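Local coordinates for protein xylulose kinase (Escherichia coli, PDB 2ITM) that phosphorylates D-xylulose to D-xylulose 5-phosphate at the expense of ATP, working as a homodimeric FGGY-family sugar kinase, at residues 88-92 with 139-145; 246-250 with 384-389; 257-263 with 285-291. All blocks are in the same frame, centred on the assembly; numbering follows the deposited sequence.

How the interactions relate
The three contacts illustrate how chemistry follows position in a fold. Interaction 1 is a surface contact within the N-terminal FGGY range, where a salt bridge and a small apolar patch tie a loop to a short helix; its centre lies about 34 Å from that of interaction 3. Interactions 2 and 3 share the sheet of the C-terminal half, and their centres are about 10 Å apart. Interaction 3 is a buried pairing of antiparallel strands, with one residue in the substrate pocket; interaction 2, partly buried, relies on an asparagine and bridging waters. Strands 249-253 and 257-262 are neighbours, and interaction 3 nests inside the loop closed by interaction 2.

Interaction 1 of 3, residues 88-92 with 139-145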
loop_
_atom_site.group_PDB
_atom_site.type_symbol
_atom_site.label_atom_id
_atom_site.label_comp_id
_atom_site.label_asym_id
_atom_site.label_seq_id
_atom_site.Cartn_x
_atom_site.Cartn_y
_atom_site.Cartn_z
ATOM N N ARG A 88 6.669 15.342 48.379
ATOM C CA ARG A 88 7.230 14.125 47.842
ATOM C C ARG A 88 6.517 13.719 46.573
ATOM O O ARG A 88 5.305 13.748 46.507
ATOM C CB ARG A 88 7.135 13.018 48.857
ATOM C CG ARG A 88 8.417 12.722 49.608
ATOM C CD ARG A 88 8.248 12.609 51.112
ATOM N NE ARG A 88 9.538 12.350 51.780
ATOM C CZ ARG A 88 10.643 13.013 51.553
ATOM N NH1 ARG A 88 10.652 13.993 50.673
ATOM N NH2 ARG A 88 11.753 12.715 52.204
ATOM N N VAL A 89 7.288 13.344 45.566
ATOM C CA VAL A 89 6.742 12.792 44.343
ATOM C C VAL A 89 6.231 11.367 44.530
ATOM O O VAL A 89 7.001 10.461 44.795
ATOM C CB VAL A 89 7.740 12.889 43.178
ATOM C CG1 VAL A 89 7.319 12.016 42.046
ATOM C CG2 VAL A 89 7.854 14.322 42.702
ATOM N N LEU A 90 4.929 11.235 44.366
ATOM C CA LEU A 90 4.203 10.044 44.760
ATOM C C LEU A 90 4.371 8.922 43.736
ATOM O O LEU A 90 4.531 7.771 44.092
ATOM C CB LEU A 90 2.729 10.378 44.898
ATOM C CG LEU A 90 2.045 10.300 46.256
ATOM C CD1 LEU A 90 2.991 9.923 47.368
ATOM C CD2 LEU A 90 1.254 11.542 46.586
ATOM N N ARG A 91 4.318 9.286 42.463
ATOM C CA ARG A 91 4.576 8.370 41.366
ATOM C C ARG A 91 5.162 9.103 40.188
ATOM O O ARG A 91 5.221 10.310 40.181
ATOM C CB ARG A 91 3.291 7.658 40.958
ATOM C CG ARG A 91 2.353 8.489 40.106
ATOM C CD ARG A 91 0.986 7.866 39.880
ATOM N NE ARG A 91 1.033 6.514 39.305
ATOM C CZ ARG A 91 1.793 6.136 38.292
ATOM N NH1 ARG A 91 2.587 6.993 37.696
ATOM N NH2 ARG A 91 1.753 4.887 37.869
ATOM N N PRO A 92 5.612 8.375 39.181
ATOM C CA PRO A 92 6.124 9.023 37.979
ATOM C C PRO A 92 5.033 9.812 37.254
ATOM O O PRO A 92 3.871 9.458 37.324
ATOM C CB PRO A 92 6.611 7.835 37.107
ATOM C CG PRO A 92 6.905 6.780 38.068
ATOM C CD PRO A 92 5.879 6.932 39.142
ATOM N N GLU A 139 -4.609 2.619 41.813
ATOM C CA GLU A 139 -3.582 2.827 42.818
ATOM C C GLU A 139 -4.111 3.608 44.030
ATOM O O GLU A 139 -3.630 4.681 44.340
ATOM C CB GLU A 139 -2.375 3.548 42.218
ATOM C CG GLU A 139 -1.635 2.751 41.158
ATOM C CD GLU A 139 -0.615 3.561 40.395
ATOM O OE1 GLU A 139 -0.051 3.046 39.426
ATOM O OE2 GLU A 139 -0.368 4.713 40.767
ATOM N N PRO A 140 -5.109 3.054 44.701
ATOM C CA PRO A 140 -5.837 3.793 45.733
ATOM C C PRO A 140 -4.918 4.243 46.858
ATOM O O PRO A 140 -5.153 5.260 47.492
ATOM C CB PRO A 140 -6.847 2.766 46.238
ATOM C CG PRO A 140 -6.274 1.475 45.883
ATOM C CD PRO A 140 -5.570 1.663 44.601
ATOM N N GLU A 141 -3.866 3.475 47.083
ATOM C CA GLU A 141 -2.890 3.784 48.100
ATOM C C GLU A 141 -2.144 5.069 47.795
ATOM O O GLU A 141 -1.893 5.863 48.684
ATOM C CB GLU A 141 -1.906 2.632 48.216
ATOM C CG GLU A 141 -2.480 1.288 47.800
ATOM C CD GLU A 141 -2.511 1.086 46.293
ATOM O OE1 GLU A 141 -3.197 0.154 45.836
ATOM O OE2 GLU A 141 -1.850 1.844 45.569
ATOM N N ILE A 142 -1.796 5.259 46.531
ATOM C CA ILE A 142 -1.268 6.528 46.045
ATOM C C ILE A 142 -2.276 7.660 46.150
ATOM O O ILE A 142 -1.960 8.715 46.656
ATOM C CB ILE A 142 -0.816 6.404 44.597
ATOM C CG1 ILE A 142 0.258 5.334 44.433
ATOM C CG2 ILE A 142 -0.404 7.730 44.061
ATOM C CD1 ILE A 142 1.522 5.632 45.108
ATOM N N PHE A 143 -3.482 7.440 45.648
ATOM C CA PHE A 143 -4.503 8.477 45.644
ATOM C C PHE A 143 -4.732 9.059 47.027
ATOM O O PHE A 143 -4.845 10.262 47.195
ATOM C CB PHE A 143 -5.819 7.951 45.082
ATOM C CG PHE A 143 -6.816 9.022 44.778
ATOM C CD1 PHE A 143 -6.759 9.720 43.597
ATOM C CD2 PHE A 143 -7.803 9.342 45.682
ATOM C CE1 PHE A 143 -7.664 10.706 43.327
ATOM C CE2 PHE A 143 -8.714 10.319 45.413
ATOM C CZ PHE A 143 -8.638 11.006 44.233
ATOM N N ARG A 144 -4.804 8.175 48.011
ATOM C CA ARG A 144 -4.979 8.530 49.411
ATOM C C ARG A 144 -3.989 9.591 49.887
ATOM O O ARG A 144 -4.281 10.343 50.793
ATOM C CB ARG A 144 -4.818 7.276 50.267
ATOM C CG ARG A 144 -5.805 7.128 51.405
ATOM C CD ARG A 144 -5.597 5.878 52.255
ATOM N NE ARG A 144 -6.671 5.694 53.230
ATOM C CZ ARG A 144 -6.884 4.581 53.925
ATOM N NH1 ARG A 144 -6.094 3.527 53.771
ATOM N NH2 ARG A 144 -7.894 4.517 54.782
ATOM N N GLN A 145 -2.818 9.639 49.266
ATOM C CA GLN A 145 -1.729 10.500 49.721
ATOM C C GLN A 145 -1.599 11.831 48.948
ATOM O O GLN A 145 -0.725 12.629 49.224
ATOM C CB GLN A 145 -0.400 9.753 49.642
ATOM C CG GLN A 145 -0.280 8.526 50.491
ATOM C CD GLN A 145 1.006 7.779 50.195
ATOM O OE1 GLN A 145 0.990 6.728 49.570
ATOM N NE2 GLN A 145 2.119 8.336 50.625
#
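Arg91 is buried within a surface contact, and all three of its guanidinium nitrogens have acceptors. Its guanidinium meets the Glu139 carboxylate edge-on in a two-pronged salt bridge: Arg91 NE donates to Glu139 OE2 at 2.7 Å and Arg91 NH2 to Glu139 OE1 at 3.0 Å, both nearly linear. Arg91 NH1 turns instead to Glu42, a second acidic partner, and also makes a weak bond of 2.8 Å to Pro92 O. Glu139 sits where helix 128-138 gives way to the short helix 140-143, at the N-cap position of the latter, so the bridge fastens the loop between strands 81-83 and 93-94 to a helix-helix junction of the N-terminal FGGY half. The Glu139 backbone is engaged as well: its O accepts from Phe143 N at 3.1 Å. Beside the charges, Leu90 packs on Ile142 (Leu90 CG to Ile142 CG2, 4.2 Å), and Leu90 CD2 comes within 3.5 Å of Gln145 O, while the Leu90 backbone is hydrogen-bonded to Leu82.

Interaction 2 of 3, residues 246-250 with 384-389; sequences ANQAM and GIKPQS
This is a partly buried contact between the lead-ins to two neighbouring parallel strands, 249-253 and 390-393, in the sheet of the C-terminal half; segment 384-389 is the loop that brings the chain from helix 358-381 into the second strand. The backbones come closest at Asn247 and Pro387, with CA atoms 4.8 Å apart. Asn247 adopts left-handed backbone angles (phi 73°, psi 7°), after which Gln248 is extended and Ala249 begins the strand. In the partner, Gly384 leaves the helix with phi 125° and psi 27°, and residues 385-387 run extended. With chi1 in the m well, Asn247 turns OD1 toward this run, with ND2 directed away, so that Lys386 N donates to Asn247 OD1 at 2.9 Å, almost linearly. Water 1 also donates to Asn247 OD1 (3.0 Å) and to Gly384 O (2.7 Å). Asn247 O lies 3.4 Å from Pro387 CA in a CA-H...O contact and accepts from water 2 at 2.5 Å, which in turn accepts from Gln388 N at 2.9 Å. Ala249 CB rests against Pro387 CB at 4.2 Å. Just beyond, Ala249 is backbone-bonded to Thr391, where direct sheet pairing takes over from the waters. Such a junction, with the strand after a long helix joining the first strand of the antiparallel part of the sheet, belongs to the ribonuclease H-like core of the actin-type ATPase fold.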
loop_
_atom_site.group_PDB
_atom_site.type_symbol
_atom_site.label_atom_id
_atom_site.label_comp_id
_atom_site.label_asym_id
_atom_site.label_seq_id
_atom_site.Cartn_x
_atom_site.Cartn_y
_atom_site.Cartn_z
ATOM N N ALA A 246 -7.809 38.086 18.581
ATOM C CA ALA A 246 -8.872 37.360 17.919
ATOM C C ALA A 246 -8.672 37.198 16.420
ATOM O O ALA A 246 -8.412 38.157 15.709
ATOM C CB ALA A 246 -10.196 37.994 18.202
ATOM N N ASN A 247 -8.796 35.958 15.964
ATOM C CA ASN A 247 -8.670 35.598 14.562
ATOM C C ASN A 247 -7.262 35.634 13.990
ATOM O O ASN A 247 -7.082 35.469 12.801
ATOM C CB ASN A 247 -9.627 36.412 13.694
ATOM C CG ASN A 247 -11.074 36.250 14.111
ATOM O OD1 ASN A 247 -11.622 35.159 14.068
ATOM N ND2 ASN A 247 -11.689 37.336 14.525
ATOM N N GLN A 248 -6.264 35.841 14.832
ATOM C CA GLN A 248 -4.913 35.473 14.451
ATOM C C GLN A 248 -4.738 33.965 14.474
ATOM O O GLN A 248 -5.192 33.299 15.383
ATOM C CB GLN A 248 -3.875 36.149 15.341
ATOM C CG GLN A 248 -3.804 37.653 15.186
ATOM C CD GLN A 248 -2.724 38.262 16.036
ATOM O OE1 GLN A 248 -2.923 38.574 17.186
ATOM N NE2 GLN A 248 -1.570 38.466 15.446
ATOM N N ALA A 249 -4.088 33.440 13.448
ATOM C CA ALA A 249 -3.951 32.009 13.281
ATOM C C ALA A 249 -2.603 31.648 12.700
ATOM O O ALA A 249 -2.084 32.342 11.834
ATOM C CB ALA A 249 -5.050 31.472 12.414
ATOM N N MET A 250 -2.056 30.542 13.187
ATOM C CA MET A 250 -0.817 29.998 12.675
ATOM C C MET A 250 -0.930 28.520 12.355
ATOM O O MET A 250 -1.611 27.783 13.043
ATOM C CB MET A 250 0.332 30.254 13.646
ATOM C CG MET A 250 0.262 29.454 14.925
ATOM S SD MET A 250 1.390 29.964 16.227
ATOM C CE MET A 250 2.836 29.083 15.754
ATOM N N GLY A 384 -15.967 28.991 14.462
ATOM C CA GLY A 384 -16.158 30.421 14.598
ATOM C C GLY A 384 -14.878 31.228 14.503
ATOM O O GLY A 384 -14.788 32.304 15.061
ATOM N N ILE A 385 -13.887 30.707 13.796
ATOM C CA ILE A 385 -12.651 31.435 13.555
ATOM C C ILE A 385 -12.610 31.948 12.127
ATOM O O ILE A 385 -12.891 31.214 11.198
ATOM C CB ILE A 385 -11.427 30.532 13.821
ATOM C CG1 ILE A 385 -11.458 29.977 15.241
ATOM C CG2 ILE A 385 -10.144 31.283 13.573
ATOM C CD1 ILE A 385 -10.782 30.837 16.245
ATOM N N LYS A 386 -12.258 33.210 11.955
ATOM C CA LYS A 386 -12.172 33.793 10.627
ATOM C C LYS A 386 -10.926 34.644 10.433
ATOM O O LYS A 386 -10.919 35.832 10.718
ATOM C CB LYS A 386 -13.432 34.597 10.315
ATOM C CG LYS A 386 -13.461 35.255 8.943
ATOM C CD LYS A 386 -13.167 34.286 7.826
ATOM C CE LYS A 386 -11.918 34.689 7.065
ATOM N NZ LYS A 386 -11.047 33.527 6.708
ATOM N N PRO A 387 -9.874 34.016 9.938
ATOM C CA PRO A 387 -8.579 34.673 9.811
ATOM C C PRO A 387 -8.498 35.572 8.580
ATOM O O PRO A 387 -9.027 35.223 7.542
ATOM C CB PRO A 387 -7.607 33.503 9.699
ATOM C CG PRO A 387 -8.411 32.368 9.280
ATOM C CD PRO A 387 -9.772 32.556 9.829
ATOM N N GLN A 388 -7.846 36.700 8.716
ATOM C CA GLN A 388 -7.469 37.501 7.562
ATOM C C GLN A 388 -6.322 36.859 6.820
ATOM O O GLN A 388 -6.239 36.902 5.600
ATOM C CB GLN A 388 -7.022 38.883 8.000
ATOM C CG GLN A 388 -7.910 39.576 8.993
ATOM C CD GLN A 388 -7.318 40.887 9.453
ATOM O OE1 GLN A 388 -6.714 41.602 8.667
ATOM N NE2 GLN A 388 -7.480 41.197 10.717
ATOM N N SER A 389 -5.418 36.280 7.588
ATOM C CA SER A 389 -4.336 35.507 7.039
ATOM C C SER A 389 -3.999 34.376 7.985
ATOM O O SER A 389 -4.405 34.387 9.123
ATOM C CB SER A 389 -3.116 36.393 6.810
ATOM O OG SER A 389 -2.749 36.414 5.452
HETATM O O HOH W 1 -13.092 34.016 16.377
HETATM O O HOH W 2 -6.053 36.738 10.946
#

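Interaction 3 of 3, residues 257-263 with 285-291. With XUL (D-xylulose), chain C.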
loop_
_atom_site.group_PDB
_atom_site.type_symbol
_atom_site.label_atom_id
_atom_site.label_comp_id
_atom_site.label_asym_id
_atom_site.label_seq_id
_atom_site.Cartn_x
_atom_site.Cartn_y
_atom_site.Cartn_z
ATOM N N GLY A 257 2.868 19.064 14.133
ATOM C CA GLY A 257 1.945 19.861 13.363
ATOM C C GLY A 257 0.825 20.399 14.220
ATOM O O GLY A 257 0.214 19.652 14.965
ATOM N N VAL A 258 0.563 21.692 14.107
ATOM C CA VAL A 258 -0.511 22.330 14.850
ATOM C C VAL A 258 -1.180 23.412 14.025
ATOM O O VAL A 258 -0.529 24.121 13.284
ATOM C CB VAL A 258 -0.000 23.029 16.136
ATOM C CG1 VAL A 258 -1.124 23.216 17.104
ATOM C CG2 VAL A 258 1.119 22.276 16.761
ATOM N N TYR A 259 -2.480 23.556 14.189
ATOM C CA TYR A 259 -3.150 24.790 13.817
ATOM C C TYR A 259 -3.661 25.491 15.054
ATOM O O TYR A 259 -4.435 24.935 15.813
ATOM C CB TYR A 259 -4.289 24.511 12.835
ATOM C CG TYR A 259 -4.944 25.730 12.216
ATOM C CD1 TYR A 259 -4.210 26.663 11.521
ATOM C CD2 TYR A 259 -6.313 25.925 12.307
ATOM C CE1 TYR A 259 -4.809 27.758 10.958
ATOM C CE2 TYR A 259 -6.921 27.021 11.744
ATOM C CZ TYR A 259 -6.159 27.934 11.069
ATOM O OH TYR A 259 -6.753 29.021 10.503
ATOM N N PHE A 260 -3.208 26.719 15.249
ATOM C CA PHE A 260 -3.495 27.483 16.449
ATOM C C PHE A 260 -4.137 28.799 16.042
ATOM O O PHE A 260 -3.576 29.541 15.253
ATOM C CB PHE A 260 -2.191 27.740 17.205
ATOM C CG PHE A 260 -2.370 28.348 18.554
ATOM C CD1 PHE A 260 -2.099 27.627 19.690
ATOM C CD2 PHE A 260 -2.768 29.649 18.688
ATOM C CE1 PHE A 260 -2.251 28.185 20.931
ATOM C CE2 PHE A 260 -2.919 30.216 19.931
ATOM C CZ PHE A 260 -2.664 29.480 21.047
ATOM N N ALA A 261 -5.327 29.050 16.550
ATOM C CA ALA A 261 -6.044 30.259 16.222
ATOM C C ALA A 261 -6.642 30.904 17.455
ATOM O O ALA A 261 -7.378 30.272 18.195
ATOM C CB ALA A 261 -7.105 29.979 15.209
ATOM N N VAL A 262 -6.321 32.168 17.662
ATOM C CA VAL A 262 -6.917 32.956 18.720
ATOM C C VAL A 262 -8.345 33.340 18.388
ATOM O O VAL A 262 -8.616 33.841 17.319
ATOM C CB VAL A 262 -6.130 34.232 18.965
ATOM C CG1 VAL A 262 -6.800 35.062 20.001
ATOM C CG2 VAL A 262 -4.725 33.917 19.368
ATOM N N SER A 263 -9.246 33.095 19.324
ATOM C CA SER A 263 -10.674 33.226 19.076
ATOM C C SER A 263 -11.223 34.532 19.618
ATOM O O SER A 263 -10.581 35.206 20.404
ATOM C CB SER A 263 -11.451 32.052 19.662
ATOM O OG SER A 263 -11.315 31.965 21.057
ATOM N N TRP A 285 -8.353 33.671 24.501
ATOM C CA TRP A 285 -8.764 32.285 24.364
ATOM C C TRP A 285 -8.354 31.793 22.974
ATOM O O TRP A 285 -8.138 32.584 22.081
ATOM C CB TRP A 285 -10.281 32.190 24.477
ATOM C CG TRP A 285 -10.818 32.173 25.842
ATOM C CD1 TRP A 285 -10.967 31.098 26.629
ATOM C CD2 TRP A 285 -11.312 33.282 26.577
ATOM N NE1 TRP A 285 -11.521 31.458 27.829
ATOM C CE2 TRP A 285 -11.738 32.806 27.818
ATOM C CE3 TRP A 285 -11.433 34.643 26.312
ATOM C CZ2 TRP A 285 -12.273 33.630 28.783
ATOM C CZ3 TRP A 285 -11.963 35.454 27.265
ATOM C CH2 TRP A 285 -12.380 34.951 28.487
ATOM N N HIS A 286 -8.278 30.484 22.794
ATOM C CA HIS A 286 -7.850 29.904 21.530
ATOM C C HIS A 286 -8.412 28.528 21.221
ATOM O O HIS A 286 -8.802 27.781 22.109
ATOM C CB HIS A 286 -6.329 29.891 21.396
ATOM C CG HIS A 286 -5.664 28.718 22.042
ATOM N ND1 HIS A 286 -5.131 28.770 23.307
ATOM C CD2 HIS A 286 -5.427 27.467 21.590
ATOM C CE1 HIS A 286 -4.602 27.601 23.608
ATOM N NE2 HIS A 286 -4.770 26.794 22.582
ATOM N N LEU A 287 -8.446 28.212 19.939
ATOM C CA LEU A 287 -8.733 26.874 19.479
ATOM C C LEU A 287 -7.437 26.252 19.015
ATOM O O LEU A 287 -6.518 26.943 18.619
ATOM C CB LEU A 287 -9.733 26.904 18.328
ATOM C CG LEU A 287 -11.210 26.755 18.647
ATOM C CD1 LEU A 287 -11.552 27.407 19.928
ATOM C CD2 LEU A 287 -12.043 27.319 17.544
ATOM N N MET A 288 -7.374 24.937 19.067
ATOM C CA MET A 288 -6.257 24.230 18.476
ATOM C C MET A 288 -6.616 22.837 17.985
ATOM O O MET A 288 -7.548 22.213 18.472
ATOM C CB MET A 288 -5.036 24.235 19.404
ATOM C CG MET A 288 -4.853 23.010 20.251
ATOM S SD MET A 288 -4.290 21.593 19.310
ATOM C CE MET A 288 -2.884 21.086 20.257
ATOM N N SER A 289 -5.869 22.380 16.995
ATOM C CA SER A 289 -6.039 21.055 16.455
ATOM C C SER A 289 -4.699 20.493 16.048
ATOM O O SER A 289 -3.911 21.166 15.406
ATOM C CB SER A 289 -6.982 21.089 15.264
ATOM O OG SER A 289 -7.191 19.802 14.762
ATOM N N VAL A 290 -4.445 19.256 16.439
ATOM C CA VAL A 290 -3.297 18.546 15.935
ATOM C C VAL A 290 -3.413 18.400 14.428
ATOM O O VAL A 290 -4.470 18.101 13.905
ATOM C CB VAL A 290 -3.084 17.201 16.615
ATOM C CG1 VAL A 290 -1.864 16.527 16.077
ATOM C CG2 VAL A 290 -2.937 17.386 18.085
ATOM N N MET A 291 -2.317 18.651 13.742
ATOM C CA MET A 291 -2.272 18.511 12.306
ATOM C C MET A 291 -1.159 17.576 11.923
ATOM O O MET A 291 -0.300 17.274 12.728
ATOM C CB MET A 291 -2.067 19.864 11.658
ATOM C CG MET A 291 -3.167 20.857 11.984
ATOM S SD MET A 291 -4.737 20.445 11.259
ATOM C CE MET A 291 -4.767 21.573 9.925
HETATM C C1 XUL C . -2.473 18.729 23.308
HETATM C C2 XUL C . -1.216 19.165 22.575
HETATM C C3 XUL C . -0.068 19.671 23.375
HETATM C C4 XUL C . 1.024 18.650 23.199
HETATM C C5 XUL C . 2.115 18.765 24.243
HETATM O O1 XUL C . -3.308 19.826 23.574
HETATM O O2 XUL C . -0.918 18.583 21.325
HETATM O O3 XUL C . -0.475 19.620 24.711
HETATM O O4 XUL C . 0.375 17.415 23.320
HETATM O O5 XUL C . 1.779 19.778 25.137
HETATM O O HOH W 3 -9.181 35.709 23.029
#
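In a beta ladder, alternation assigns side chains to a face, and rotamers then set where their ends go. Strands 257-262 and 285-291 run antiparallel at 158°, with Tyr259-Ser289 and Ala261-Leu287 as hydrogen-bonded pairs (Tyr259 N to Ser289 O 3.0 Å, Leu287 N to Ala261 O 2.9 Å), extended by Ser263 N to Trp285 O at 3.0 Å. On the face carrying Val258, Phe260, His286 and Met288, Phe260 is t and swings across to the partner strand, while His286 is p; their rings form an offset stack, centroids 4.0 Å apart and planes at 21°. The strands are neighbours in the antiparallel part of the actin-like FGGY fold's C-terminal sheet, and this face looks to helix 233-241 and the substrate cleft. Met288, with chi1 between wells at 97° and chi2 p, packs its SD 4.2 Å from Val258 CG1 and brings its CE within 3.4 Å of D-xylulose O2, lining a pocket with Met77, His78 and Asp233. On the opposite face, Tyr259, also t, carries its ring away from strand 285-291 to helix 358-381, where its OH is hydrogen-bonded to His381; Tyr259 CB touches Met291 CG at 3.9 Å, whose chi1 and chi2 are both m.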